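Local coordinates for lipopolysaccharide core heptose(I) kinase RfaP (Pseudomonas aeruginosa, PDB 6DFL), which phosphorylates the first heptose of the lipopolysaccharide inner core, using ATP, and also has protein-tyrosine kinase activity, at residues 158-172 with 184-198. Sequence-based numbering, arbitrary orientation.
Sequences GVNHRDCYICHFLLH and LSVIDLHRAQTRDAT
The His161 ring lies between Leu189 CD2 on one face, 3.7 Å from the ring centroid, and Asp163 O on the opposite face. At its edge are Val186 CG2 and Ile187 O. His161 NE2 lies 2.5 Å from Asp188 O, a bent hydrogen bond whose exact length is doubtful. CG of His161 is anti to the backbone N (chi1 -162°), which swings the ring back to 184-198. The His168 ring carries Asp188 CB on one face; in its own plane, ND1 donates to Asp163 O. The guanidinium of Arg191 grips Asp163 side-on. In this salt bridge Arg191 NE reaches Asp163 OD2 at 3.1 Å on the syn side, somewhat out of the carboxylate plane, and Arg191 NH2 meets OD1 from above that plane. The guanidinium of Arg162 stacks on a face of Arg191, planes 24° apart. His172 NE2 and Ser185 OG share a hydrogen bond of 2.6 Å at the ring edge; either may be the donor.

Two short antiparallel pairings flank this centre. Leu170 N donates to Ser185 O in the 169-172/184-186 hairpin, and Asn160 N to Gln193 O where strands 159-160 and 193-194 pair. The Asp206 carboxylate of helix 200-212 accepts hydrogen bonds from the backbone N-H groups of His161 and Arg162. His161-Arg162-Asp163 is the HRD motif of the protein-kinase catalytic loop, with Asp163 the active-site residue by similarity, and the Asp188 loop probably corresponds to the metal-binding DFG loop.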
ATOM      1  N   GLY A 158       3.729  14.675   2.565  1.00 56.53           N
ATOM      2  CA  GLY A 158       4.927  15.182   1.918  1.00 58.81           C
ATOM      3  C   GLY A 158       6.015  14.160   1.618  1.00 65.97           C
ATOM      4  O   GLY A 158       7.124  14.554   1.218  1.00 61.11           O
ATOM      5  N   VAL A 159       5.725  12.869   1.762  1.00 62.53           N
ATOM      6  CA  VAL A 159       6.697  11.806   1.539  1.00 65.61           C
ATOM      7  C   VAL A 159       6.272  11.007   0.321  1.00 67.16           C
ATOM      8  O   VAL A 159       5.153  10.485   0.284  1.00 67.84           O
ATOM      9  CB  VAL A 159       6.811  10.882   2.757  1.00 60.89           C
ATOM     10  CG1 VAL A 159       7.626   9.652   2.388  1.00 70.09           C
ATOM     11  CG2 VAL A 159       7.447  11.608   3.898  1.00 58.41           C
ATOM     12  N   ASN A 160       7.157  10.897  -0.665  1.00 63.19           N
ATOM     13  CA  ASN A 160       6.996   9.910  -1.720  1.00 65.37           C
ATOM     14  C   ASN A 160       8.035   8.799  -1.539  1.00 71.24           C
ATOM     15  O   ASN A 160       9.201   9.049  -1.208  1.00 66.21           O
ATOM     16  CB  ASN A 160       7.084  10.534  -3.121  1.00 62.56           C
ATOM     17  CG  ASN A 160       8.433  11.138  -3.414  1.00 68.94           C
ATOM     18  OD1 ASN A 160       8.759  12.189  -2.878  1.00 68.31           O
ATOM     19  ND2 ASN A 160       9.231  10.481  -4.287  1.00 69.05           N
ATOM     20  N   HIS A 161       7.594   7.563  -1.741  1.00 71.10           N
ATOM     21  CA  HIS A 161       8.395   6.426  -1.329  1.00 69.21           C
ATOM     22  C   HIS A 161       9.605   6.241  -2.222  1.00 66.45           C
ATOM     23  O   HIS A 161      10.730   6.209  -1.730  1.00 64.36           O
ATOM     24  CB  HIS A 161       7.560   5.160  -1.332  1.00 68.82           C
ATOM     25  CG  HIS A 161       8.173   4.064  -0.546  1.00 72.28           C
ATOM     26  ND1 HIS A 161       7.540   3.469   0.522  1.00 75.57           N
ATOM     27  CD2 HIS A 161       9.392   3.484  -0.640  1.00 69.15           C
ATOM     28  CE1 HIS A 161       8.334   2.544   1.033  1.00 71.50           C
ATOM     29  NE2 HIS A 161       9.466   2.539   0.353  1.00 71.94           N
ATOM     30  N   ARG A 162       9.370   6.114  -3.529  1.00 66.72           N
ATOM     31  CA  ARG A 162      10.344   5.882  -4.596  1.00 68.66           C
ATOM     32  C   ARG A 162      10.604   4.398  -4.792  1.00 66.55           C
ATOM     33  O   ARG A 162      11.016   3.982  -5.872  1.00 70.38           O
ATOM     34  CB  ARG A 162      11.651   6.616  -4.365  1.00 69.59           C
ATOM     35  CG  ARG A 162      11.546   8.065  -4.664  1.00 63.97           C
ATOM     36  CD  ARG A 162      12.870   8.624  -5.024  1.00 69.82           C
ATOM     37  NE  ARG A 162      13.175   8.379  -6.434  1.00 80.29           N
ATOM     38  CZ  ARG A 162      14.256   8.847  -7.047  1.00 73.87           C
ATOM     39  NH1 ARG A 162      15.128   9.576  -6.365  1.00 69.10           N
ATOM     40  NH2 ARG A 162      14.441   8.611  -8.337  1.00 78.84           N
ATOM     41  N   ASP A 163      10.316   3.590  -3.783  1.00 66.16           N
ATOM     42  CA  ASP A 163      10.258   2.143  -3.900  1.00 62.65           C
ATOM     43  C   ASP A 163       8.962   1.611  -3.311  1.00 68.41           C
ATOM     44  O   ASP A 163       8.947   0.756  -2.417  1.00 62.00           O
ATOM     45  CB  ASP A 163      11.481   1.552  -3.220  1.00 71.64           C
ATOM     46  CG  ASP A 163      12.747   1.930  -3.937  1.00 67.86           C
ATOM     47  OD1 ASP A 163      12.869   1.564  -5.121  1.00 71.18           O
ATOM     48  OD2 ASP A 163      13.584   2.624  -3.343  1.00 70.12           O
ATOM     49  N   CYS A 164       7.842   2.124  -3.829  1.00 69.00           N
ATOM     50  CA  CYS A 164       6.513   1.817  -3.319  1.00 65.38           C
ATOM     51  C   CYS A 164       6.016   0.527  -3.959  1.00 66.03           C
ATOM     52  O   CYS A 164       5.383   0.524  -5.014  1.00 67.21           O
ATOM     53  CB  CYS A 164       5.574   2.979  -3.595  1.00 68.87           C
ATOM     54  SG  CYS A 164       4.199   2.965  -2.510  1.00 68.12           S
ATOM     55  N   TYR A 165       6.355  -0.595  -3.337  1.00 69.33           N
ATOM     56  CA  TYR A 165       5.932  -1.899  -3.815  1.00 66.69           C
ATOM     57  C   TYR A 165       5.259  -2.621  -2.671  1.00 62.30           C
ATOM     58  O   TYR A 165       5.524  -2.339  -1.498  1.00 61.16           O
ATOM     59  CB  TYR A 165       7.102  -2.765  -4.312  1.00 60.24           C
ATOM     60  CG  TYR A 165       8.192  -1.995  -4.975  1.00 65.44           C
ATOM     61  CD1 TYR A 165       7.935  -1.217  -6.094  1.00 64.03           C
ATOM     62  CD2 TYR A 165       9.512  -2.071  -4.508  1.00 71.45           C
ATOM     63  CE1 TYR A 165       8.962  -0.503  -6.726  1.00 66.77           C
ATOM     64  CE2 TYR A 165      10.553  -1.373  -5.138  1.00 63.94           C
ATOM     65  CZ  TYR A 165      10.267  -0.595  -6.245  1.00 67.58           C
ATOM     66  OH  TYR A 165      11.266   0.114  -6.861  1.00 67.31           O
ATOM     67  N   ILE A 166       4.427  -3.603  -3.021  1.00 56.61           N
ATOM     68  CA  ILE A 166       3.765  -4.353  -1.963  1.00 60.53           C
ATOM     69  C   ILE A 166       4.771  -5.051  -1.062  1.00 64.16           C
ATOM     70  O   ILE A 166       4.506  -5.240   0.127  1.00 66.00           O
ATOM     71  CB  ILE A 166       2.713  -5.320  -2.540  1.00 64.12           C
ATOM     72  CG1 ILE A 166       3.279  -6.203  -3.645  1.00 61.49           C
ATOM     73  CG2 ILE A 166       1.534  -4.514  -3.082  1.00 59.25           C
ATOM     74  CD1 ILE A 166       2.312  -7.271  -4.124  1.00 57.44           C
ATOM     75  N   CYS A 167       5.964  -5.401  -1.569  1.00 67.04           N
ATOM     76  CA  CYS A 167       6.884  -6.067  -0.654  1.00 65.64           C
ATOM     77  C   CYS A 167       7.387  -5.125   0.437  1.00 63.61           C
ATOM     78  O   CYS A 167       7.829  -5.593   1.488  1.00 64.74           O
ATOM     79  CB  CYS A 167       8.049  -6.730  -1.404  1.00 66.65           C
ATOM     80  SG  CYS A 167       9.096  -5.742  -2.465  1.00 60.38           S
ATOM     81  N   HIS A 168       7.294  -3.808   0.250  1.00 63.94           N
ATOM     82  CA  HIS A 168       7.730  -2.888   1.290  1.00 62.87           C
ATOM     83  C   HIS A 168       6.622  -2.529   2.257  1.00 67.49           C
ATOM     84  O   HIS A 168       6.735  -1.525   2.977  1.00 67.23           O
ATOM     85  CB  HIS A 168       8.341  -1.642   0.668  1.00 62.36           C
ATOM     86  CG  HIS A 168       9.650  -1.917   0.015  1.00 68.81           C
ATOM     87  ND1 HIS A 168      10.039  -1.316  -1.160  1.00 72.62           N
ATOM     88  CD2 HIS A 168      10.646  -2.779   0.348  1.00 66.81           C
ATOM     89  CE1 HIS A 168      11.230  -1.772  -1.511  1.00 70.94           C
ATOM     90  NE2 HIS A 168      11.623  -2.653  -0.608  1.00 71.94           N
ATOM     91  N   PHE A 169       5.567  -3.334   2.310  1.00 62.91           N
ATOM     92  CA  PHE A 169       4.522  -3.190   3.316  1.00 69.37           C
ATOM     93  C   PHE A 169       4.492  -4.464   4.146  1.00 69.61           C
ATOM     94  O   PHE A 169       4.339  -5.558   3.593  1.00 73.19           O
ATOM     95  CB  PHE A 169       3.164  -2.917   2.666  1.00 59.66           C
ATOM     96  CG  PHE A 169       3.084  -1.582   2.023  1.00 64.43           C
ATOM     97  CD1 PHE A 169       2.561  -0.490   2.727  1.00 65.60           C
ATOM     98  CD2 PHE A 169       3.549  -1.389   0.736  1.00 60.34           C
ATOM     99  CE1 PHE A 169       2.511   0.743   2.159  1.00 54.66           C
ATOM    100  CE2 PHE A 169       3.501  -0.135   0.154  1.00 59.52           C
ATOM    101  CZ  PHE A 169       2.977   0.929   0.876  1.00 66.52           C
ATOM    102  N   LEU A 170       4.653  -4.322   5.457  1.00 67.54           N
ATOM    103  CA  LEU A 170       4.703  -5.460   6.356  1.00 65.31           C
ATOM    104  C   LEU A 170       3.338  -5.668   6.998  1.00 76.33           C
ATOM    105  O   LEU A 170       2.765  -4.744   7.597  1.00 77.50           O
ATOM    106  CB  LEU A 170       5.785  -5.253   7.410  1.00 69.76           C
ATOM    107  CG  LEU A 170       7.201  -5.251   6.805  1.00 74.09           C
ATOM    108  CD1 LEU A 170       8.254  -5.515   7.859  1.00 69.47           C
ATOM    109  CD2 LEU A 170       7.320  -6.243   5.644  1.00 64.15           C
ATOM    110  N   LEU A 171       2.803  -6.868   6.836  1.00 77.48           N
ATOM    111  CA  LEU A 171       1.653  -7.300   7.609  1.00 75.75           C
ATOM    112  C   LEU A 171       2.147  -7.899   8.919  1.00 81.42           C
ATOM    113  O   LEU A 171       3.093  -8.699   8.932  1.00 80.65           O
ATOM    114  CB  LEU A 171       0.844  -8.316   6.812  1.00 72.12           C
ATOM    115  CG  LEU A 171      -0.245  -9.027   7.586  1.00 78.88           C
ATOM    116  CD1 LEU A 171      -1.448  -8.100   7.849  1.00 80.70           C
ATOM    117  CD2 LEU A 171      -0.660 -10.229   6.785  1.00 79.15           C
ATOM    118  N   HIS A 172       1.531  -7.504  10.027  1.00 82.10           N
ATOM    119  CA  HIS A 172       2.031  -7.896  11.339  1.00 86.96           C
ATOM    120  C   HIS A 172       1.400  -9.212  11.772  1.00 86.99           C
ATOM    121  O   HIS A 172       0.176  -9.316  11.861  1.00 87.36           O
ATOM    122  CB  HIS A 172       1.770  -6.799  12.360  1.00 83.47           C
ATOM    123  CG  HIS A 172       2.766  -5.687  12.290  1.00 87.14           C
ATOM    124  ND1 HIS A 172       3.972  -5.730  12.955  1.00 84.70           N
ATOM    125  CD2 HIS A 172       2.755  -4.520  11.603  1.00 83.96           C
ATOM    126  CE1 HIS A 172       4.652  -4.628  12.698  1.00 86.36           C
ATOM    127  NE2 HIS A 172       3.934  -3.876  11.885  1.00 82.76           N
ATOM    128  N   LEU A 184      -0.501  -2.802   9.274  1.00 76.21           N
ATOM    129  CA  LEU A 184       0.569  -2.730   8.304  1.00 73.48           C
ATOM    130  C   LEU A 184       1.656  -1.789   8.807  1.00 77.50           C
ATOM    131  O   LEU A 184       1.423  -0.955   9.682  1.00 73.28           O
ATOM    132  CB  LEU A 184       0.042  -2.265   6.946  1.00 67.97           C
ATOM    133  CG  LEU A 184      -0.974  -3.208   6.299  1.00 72.22           C
ATOM    134  CD1 LEU A 184      -1.353  -2.739   4.916  1.00 63.96           C
ATOM    135  CD2 LEU A 184      -0.450  -4.642   6.249  1.00 73.95           C
ATOM    136  N   SER A 185       2.874  -1.984   8.289  1.00 72.19           N
ATOM    137  CA  SER A 185       3.942  -1.003   8.388  1.00 68.05           C
ATOM    138  C   SER A 185       4.596  -0.876   7.024  1.00 69.96           C
ATOM    139  O   SER A 185       4.818  -1.883   6.337  1.00 69.22           O
ATOM    140  CB  SER A 185       4.987  -1.395   9.424  1.00 70.24           C
ATOM    141  OG  SER A 185       4.399  -1.575  10.687  1.00 75.85           O
ATOM    142  N   VAL A 186       4.879   0.346   6.622  1.00 67.02           N
ATOM    143  CA  VAL A 186       5.661   0.572   5.415  1.00 66.28           C
ATOM    144  C   VAL A 186       7.137   0.581   5.796  1.00 67.04           C
ATOM    145  O   VAL A 186       7.524   1.141   6.829  1.00 69.15           O
ATOM    146  CB  VAL A 186       5.250   1.884   4.725  1.00 68.12           C
ATOM    147  CG1 VAL A 186       5.356   3.074   5.699  1.00 62.76           C
ATOM    148  CG2 VAL A 186       6.102   2.115   3.456  1.00 60.10           C
ATOM    149  N   ILE A 187       7.964  -0.061   4.977  1.00 65.20           N
ATOM    150  CA  ILE A 187       9.392  -0.089   5.268  1.00 69.47           C
ATOM    151  C   ILE A 187      10.142   0.366   4.036  1.00 69.69           C
ATOM    152  O   ILE A 187       9.535   0.865   3.082  1.00 66.83           O
ATOM    153  CB  ILE A 187       9.857  -1.487   5.700  1.00 62.18           C
ATOM    154  CG1 ILE A 187       9.650  -2.468   4.541  1.00 64.13           C
ATOM    155  CG2 ILE A 187       9.117  -1.935   6.951  1.00 68.10           C
ATOM    156  CD1 ILE A 187      10.457  -3.747   4.639  1.00 67.88           C
ATOM    157  N   ASP A 188      11.458   0.124   4.046  1.00 72.88           N
ATOM    158  CA  ASP A 188      12.456   0.590   3.099  1.00 60.79           C
ATOM    159  C   ASP A 188      12.214   1.979   2.559  1.00 72.31           C
ATOM    160  O   ASP A 188      11.637   2.132   1.477  1.00 71.48           O
ATOM    161  CB  ASP A 188      12.579  -0.316   1.893  1.00 70.19           C
ATOM    162  CG  ASP A 188      13.621   0.213   0.925  1.00 72.92           C
ATOM    163  OD1 ASP A 188      14.697   0.631   1.407  1.00 76.40           O
ATOM    164  OD2 ASP A 188      13.367   0.267  -0.290  1.00 78.06           O
ATOM    165  N   LEU A 189      12.704   2.994   3.258  1.00 72.20           N
ATOM    166  CA  LEU A 189      12.546   4.362   2.797  1.00 67.39           C
ATOM    167  C   LEU A 189      13.885   4.955   2.372  1.00 68.62           C
ATOM    168  O   LEU A 189      14.072   6.174   2.423  1.00 63.37           O
ATOM    169  CB  LEU A 189      11.869   5.179   3.894  1.00 59.69           C
ATOM    170  CG  LEU A 189      10.461   4.635   4.177  1.00 63.72           C
ATOM    171  CD1 LEU A 189       9.972   4.959   5.559  1.00 62.64           C
ATOM    172  CD2 LEU A 189       9.500   5.191   3.162  1.00 65.40           C
ATOM    173  N   HIS A 190      14.815   4.105   1.934  1.00 63.37           N
ATOM    174  CA  HIS A 190      16.206   4.537   1.820  1.00 67.03           C
ATOM    175  C   HIS A 190      16.380   5.624   0.764  1.00 65.12           C
ATOM    176  O   HIS A 190      17.280   6.462   0.891  1.00 69.00           O
ATOM    177  CB  HIS A 190      17.108   3.332   1.527  1.00 71.54           C
ATOM    178  CG  HIS A 190      17.032   2.868   0.112  1.00 72.93           C
ATOM    179  ND1 HIS A 190      15.943   2.187  -0.390  1.00 75.25           N
ATOM    180  CD2 HIS A 190      17.875   3.049  -0.927  1.00 76.08           C
ATOM    181  CE1 HIS A 190      16.127   1.950  -1.675  1.00 75.57           C
ATOM    182  NE2 HIS A 190      17.294   2.459  -2.024  1.00 81.13           N
ATOM    183  N   ARG A 191      15.509   5.641  -0.253  1.00 65.25           N
ATOM    184  CA  ARG A 191      15.412   6.674  -1.284  1.00 68.86           C
ATOM    185  C   ARG A 191      14.208   7.618  -1.119  1.00 70.85           C
ATOM    186  O   ARG A 191      13.882   8.344  -2.062  1.00 66.22           O
ATOM    187  CB  ARG A 191      15.273   6.042  -2.668  1.00 66.87           C
ATOM    188  CG  ARG A 191      16.449   5.291  -3.179  1.00 76.55           C
ATOM    189  CD  ARG A 191      16.364   5.232  -4.694  1.00 77.39           C
ATOM    190  NE  ARG A 191      15.248   4.428  -5.171  1.00 73.68           N
ATOM    191  CZ  ARG A 191      14.868   4.378  -6.442  1.00 70.82           C
ATOM    192  NH1 ARG A 191      15.506   5.099  -7.353  1.00 72.53           N
ATOM    193  NH2 ARG A 191      13.842   3.614  -6.793  1.00 66.18           N
ATOM    194  N   ALA A 192      13.509   7.583   0.007  1.00 64.77           N
ATOM    195  CA  ALA A 192      12.311   8.387   0.135  1.00 67.05           C
ATOM    196  C   ALA A 192      12.646   9.871   0.185  1.00 70.30           C
ATOM    197  O   ALA A 192      13.599  10.304   0.846  1.00 69.56           O
ATOM    198  CB  ALA A 192      11.521   7.998   1.393  1.00 65.05           C
ATOM    199  N   GLN A 193      11.810  10.655  -0.485  1.00 67.90           N
ATOM    200  CA  GLN A 193      11.924  12.103  -0.508  1.00 65.84           C
ATOM    201  C   GLN A 193      10.843  12.747   0.353  1.00 71.51           C
ATOM    202  O   GLN A 193       9.644  12.436   0.216  1.00 63.60           O
ATOM    203  CB  GLN A 193      11.835  12.608  -1.935  1.00 66.09           C
ATOM    204  CG  GLN A 193      12.895  12.014  -2.787  1.00 68.37           C
ATOM    205  CD  GLN A 193      12.741  12.433  -4.206  1.00 73.70           C
ATOM    206  OE1 GLN A 193      11.628  12.776  -4.646  1.00 68.49           O
ATOM    207  NE2 GLN A 193      13.848  12.419  -4.952  1.00 68.76           N
ATOM    208  N   THR A 194      11.277  13.670   1.209  1.00 66.70           N
ATOM    209  CA  THR A 194      10.422  14.318   2.182  1.00 63.64           C
ATOM    210  C   THR A 194      10.372  15.801   1.889  1.00 71.53           C
ATOM    211  O   THR A 194      11.414  16.474   1.903  1.00 65.58           O
ATOM    212  CB  THR A 194      10.950  14.093   3.585  1.00 60.89           C
ATOM    213  OG1 THR A 194      11.149  12.693   3.775  1.00 73.33           O
ATOM    214  CG2 THR A 194       9.991  14.655   4.625  1.00 63.33           C
ATOM    215  N   ARG A 195       9.161  16.305   1.656  1.00 64.58           N
ATOM    216  CA  ARG A 195       8.932  17.711   1.388  1.00 68.73           C
ATOM    217  C   ARG A 195       7.750  18.161   2.210  1.00 69.30           C
ATOM    218  O   ARG A 195       7.144  17.377   2.951  1.00 66.84           O
ATOM    219  CB  ARG A 195       8.681  17.959  -0.100  1.00 69.38           C
ATOM    220  CG  ARG A 195       9.748  17.431  -1.024  1.00 68.43           C
ATOM    221  CD  ARG A 195       9.247  17.506  -2.442  1.00 69.38           C
ATOM    222  NE  ARG A 195      10.299  17.183  -3.395  1.00 71.85           N
ATOM    223  CZ  ARG A 195      10.466  15.992  -3.966  1.00 67.84           C
ATOM    224  NH1 ARG A 195       9.643  14.993  -3.679  1.00 66.15           N
ATOM    225  NH2 ARG A 195      11.463  15.812  -4.833  1.00 66.99           N
ATOM    226  N   ASP A 196       7.395  19.427   2.062  1.00 71.89           N
ATOM    227  CA  ASP A 196       6.143  19.807   2.687  1.00 71.99           C
ATOM    228  C   ASP A 196       4.952  19.419   1.830  1.00 68.88           C
ATOM    229  O   ASP A 196       3.888  19.135   2.382  1.00 70.11           O
ATOM    230  CB  ASP A 196       6.135  21.292   3.030  1.00 77.84           C
ATOM    231  CG  ASP A 196       6.768  21.569   4.404  1.00 84.85           C
ATOM    232  OD1 ASP A 196       6.958  20.605   5.211  1.00 75.47           O
ATOM    233  OD2 ASP A 196       7.062  22.760   4.679  1.00 88.00           O
ATOM    234  N   ALA A 197       5.129  19.321   0.512  1.00 68.82           N
ATOM    235  CA  ALA A 197       4.110  18.780  -0.378  1.00 66.54           C
ATOM    236  C   ALA A 197       4.777  17.911  -1.428  1.00 69.72           C
ATOM    237  O   ALA A 197       5.756  18.330  -2.046  1.00 72.51           O
ATOM    238  CB  ALA A 197       3.314  19.887  -1.074  1.00 67.44           C
ATOM    239  N   THR A 198       4.212  16.745  -1.663  1.00 71.52           N
ATOM    240  CA  THR A 198       4.667  15.771  -2.645  1.00 67.43           C
ATOM    241  C   THR A 198       4.223  16.148  -4.051  1.00 72.67           C
ATOM    242  O   THR A 198       3.025  16.085  -4.356  1.00 76.07           O
ATOM    243  CB  THR A 198       4.122  14.394  -2.287  1.00 65.97           C
ATOM    244  OG1 THR A 198       4.311  14.186  -0.878  1.00 62.02           O
ATOM    245  CG2 THR A 198       4.832  13.324  -3.093  1.00 68.42           C
TER